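Local coordinates for protein response regulator (Caulobacter vibrioides, PDB 3N0R) that is a stress-response regulator that joins a sigma-factor-like domain to a receiver domain and probably sequesters an anti-sigma factor, at residues 132-136 / 137-141. The protein carries 1 engineered substitution. Residues are numbered along the deposited sequence; the frame is centred on the assembly and turned at random. Where two conformers were deposited one is given.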
ATOM      1  N   GLU A 132       9.286 -16.191  -1.869  1.00 16.28           N
ATOM      2  CA  GLU A 132       7.853 -16.111  -2.134  1.00 16.58           C
ATOM      3  C   GLU A 132       7.549 -15.087  -3.226  1.00 15.98           C
ATOM      4  O   GLU A 132       6.759 -15.349  -4.136  1.00 15.61           O
ATOM      5  CB  GLU A 132       7.094 -15.773  -0.851  1.00 16.89           C
ATOM      6  CG  GLU A 132       7.000 -16.934   0.134  1.00 17.82           C
ATOM      7  CD  GLU A 132       6.410 -16.526   1.474  1.00 19.95           C
ATOM      8  OE1 GLU A 132       6.623 -15.383   1.935  1.00 18.78           O
ATOM      9  OE2 GLU A 132       5.713 -17.359   2.076  1.00 24.25           O
ATOM     10  N   ALA A 133       8.169 -13.916  -3.133  1.00 15.91           N
ATOM     11  CA  ALA A 133       7.975 -12.886  -4.149  1.00 15.82           C
ATOM     12  C   ALA A 133       8.380 -13.394  -5.545  1.00 16.11           C
ATOM     13  O   ALA A 133       7.723 -13.076  -6.541  1.00 15.77           O
ATOM     14  CB  ALA A 133       8.732 -11.616  -3.783  1.00 16.54           C
ATOM     15  N   ALA A 134       9.441 -14.200  -5.610  1.00 17.15           N
ATOM     16  CA  ALA A 134       9.880 -14.786  -6.867  1.00 18.96           C
ATOM     17  C   ALA A 134       8.811 -15.680  -7.501  1.00 18.05           C
ATOM     18  O   ALA A 134       8.657 -15.692  -8.722  1.00 19.08           O
ATOM     19  CB  ALA A 134      11.174 -15.562  -6.661  1.00 20.50           C
ATOM     20  N   GLN A 135       8.073 -16.427  -6.683  1.00 18.64           N
ATOM     21  CA  GLN A 135       6.970 -17.262  -7.177  0.75 18.86           C
ATOM     22  C   GLN A 135       5.863 -16.401  -7.744  1.00 18.40           C
ATOM     23  O   GLN A 135       5.245 -16.737  -8.747  1.00 21.07           O
ATOM     24  CB  GLN A 135       6.350 -18.112  -6.067  0.75 19.67           C
ATOM     25  CG  GLN A 135       7.327 -18.882  -5.231  0.75 19.50           C
ATOM     26  CD  GLN A 135       8.323 -19.646  -6.064  0.75 20.05           C
ATOM     27  OE1 GLN A 135       7.961 -20.354  -7.010  0.75 20.02           O
ATOM     28  NE2 GLN A 135       9.589 -19.516  -5.715  0.75 20.50           N
ATOM     29  N   ILE A 136       5.605 -15.283  -7.082  1.00 16.72           N
ATOM     30  CA  ILE A 136       4.531 -14.394  -7.495  1.00 16.27           C
ATOM     31  C   ILE A 136       4.876 -13.709  -8.808  1.00 16.30           C
ATOM     32  O   ILE A 136       4.023 -13.578  -9.694  1.00 17.09           O
ATOM     33  CB  ILE A 136       4.233 -13.370  -6.388  1.00 15.45           C
ATOM     34  CG1 ILE A 136       3.668 -14.091  -5.156  1.00 15.66           C
ATOM     35  CG2 ILE A 136       3.269 -12.295  -6.884  1.00 16.30           C
ATOM     36  CD1 ILE A 136       3.670 -13.266  -3.895  1.00 16.24           C
ATOM     37  N   LEU A 137       6.135 -13.291  -8.932  1.00 15.44           N
ATOM     38  CA  LEU A 137       6.629 -12.584 -10.113  1.00 16.03           C
ATOM     39  C   LEU A 137       7.059 -13.531 -11.228  1.00 17.48           C
ATOM     40  O   LEU A 137       7.310 -13.094 -12.350  1.00 19.29           O
ATOM     41  CB  LEU A 137       7.815 -11.700  -9.721  1.00 16.53           C
ATOM     42  CG  LEU A 137       7.449 -10.559  -8.777  1.00 17.07           C
ATOM     43  CD1 LEU A 137       8.706 -10.016  -8.113  1.00 19.36           C
ATOM     44  CD2 LEU A 137       6.718  -9.477  -9.540  1.00 20.99           C
ATOM     45  N   ASP A 138       7.169 -14.821 -10.921  1.00 18.26           N
ATOM     46  CA  ASP A 138       7.662 -15.810 -11.883  1.00 20.50           C
ATOM     47  C   ASP A 138       9.085 -15.491 -12.357  1.00 19.99           C
ATOM     48  O   ASP A 138       9.361 -15.437 -13.557  1.00 22.73           O
ATOM     49  CB  ASP A 138       6.699 -15.930 -13.070  1.00 24.99           C
ATOM     50  CG  ASP A 138       6.959 -17.163 -13.915  1.00 30.02           C
ATOM     51  OD1 ASP A 138       7.630 -18.100 -13.430  1.00 31.56           O
ATOM     52  OD2 ASP A 138       6.480 -17.198 -15.067  1.00 32.62           O
ATOM     53  N   CYS A 139       9.991 -15.287 -11.404  1.00 20.03           N
ATOM     54  CA  CYS A 139      11.390 -15.033 -11.723  1.00 19.24           C
ATOM     55  C   CYS A 139      12.267 -15.766 -10.722  1.00 18.00           C
ATOM     56  O   CYS A 139      11.762 -16.397  -9.797  1.00 19.86           O
ATOM     57  CB  CYS A 139      11.685 -13.525 -11.706  1.00 19.93           C
ATOM     58  SG  CYS A 139      11.550 -12.730 -10.087  1.00 20.29           S
ATOM     59  N   ASP A 140      13.583 -15.694 -10.900  1.00 18.28           N
ATOM     60  CA  ASP A 140      14.479 -16.357  -9.961  1.00 18.91           C
ATOM     61  C   ASP A 140      14.894 -15.454  -8.794  1.00 18.19           C
ATOM     62  O   ASP A 140      14.541 -14.271  -8.742  1.00 17.65           O
ATOM     63  CB  ASP A 140      15.672 -17.057 -10.651  1.00 20.66           C
ATOM     64  CG  ASP A 140      16.718 -16.097 -11.204  1.00 23.54           C
ATOM     65  OD1 ASP A 140      16.686 -14.893 -10.912  1.00 23.69           O
ATOM     66  OD2 ASP A 140      17.612 -16.571 -11.934  1.00 26.66           O
ATOM     67  N   PHE A 141      15.608 -16.035  -7.838  1.00 18.20           N
ATOM     68  CA  PHE A 141      15.982 -15.318  -6.627  1.00 18.94           C
ATOM     69  C   PHE A 141      16.845 -14.096  -6.937  1.00 19.38           C
ATOM     70  O   PHE A 141      16.614 -13.004  -6.414  1.00 19.97           O
ATOM     71  CB  PHE A 141      16.715 -16.257  -5.670  1.00 20.23           C
ATOM     72  CG  PHE A 141      16.997 -15.652  -4.328  1.00 21.05           C
ATOM     73  CD1 PHE A 141      18.189 -14.993  -4.081  1.00 22.99           C
ATOM     74  CD2 PHE A 141      16.065 -15.748  -3.307  1.00 22.04           C
ATOM     75  CE1 PHE A 141      18.445 -14.441  -2.837  1.00 24.38           C
ATOM     76  CE2 PHE A 141      16.315 -15.200  -2.063  1.00 24.06           C
ATOM     77  CZ  PHE A 141      17.501 -14.539  -1.832  1.00 24.60           C
TER
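A134 and C139 meet where helix 130-137 ends: C139 SG lies 4.2 Å from A134 CA and 4.5 Å from A134 CB, a loose apolar approach. A chi1 of 66° tucks the sulfur over its own backbone, on the side of A134. A134 CB is met more closely by a backbone atom, C139 O at 3.3 Å. C139 N donates to A134 O (3.0 Å, N-H...O 163°), while D138 N reaches Q135 O only weakly at 3.5 Å. With D138 at positive phi, these two bonds and the apolar A134-C139 pair define a Schellman motif, here closing the helix before the turn into helix 141-156, consistent with the helix-turn-helix of sigma region 4. D140 N-caps that next helix, its OD1 bonded to E143 N. On the last helical turn, L137 N bonds to A133 O at 2.9 Å. With CG set beside the backbone N (chi1 -66°), the leucine chain runs past the same carbonyl oxygen, L137 CG 3.4 Å and L137 CD1 3.6 Å from A133 O. The L137 side chain also packs on H81 and on Q118 and A119 of helix 115-125, while L137 O accepts a hydrogen bond from R115 NH1.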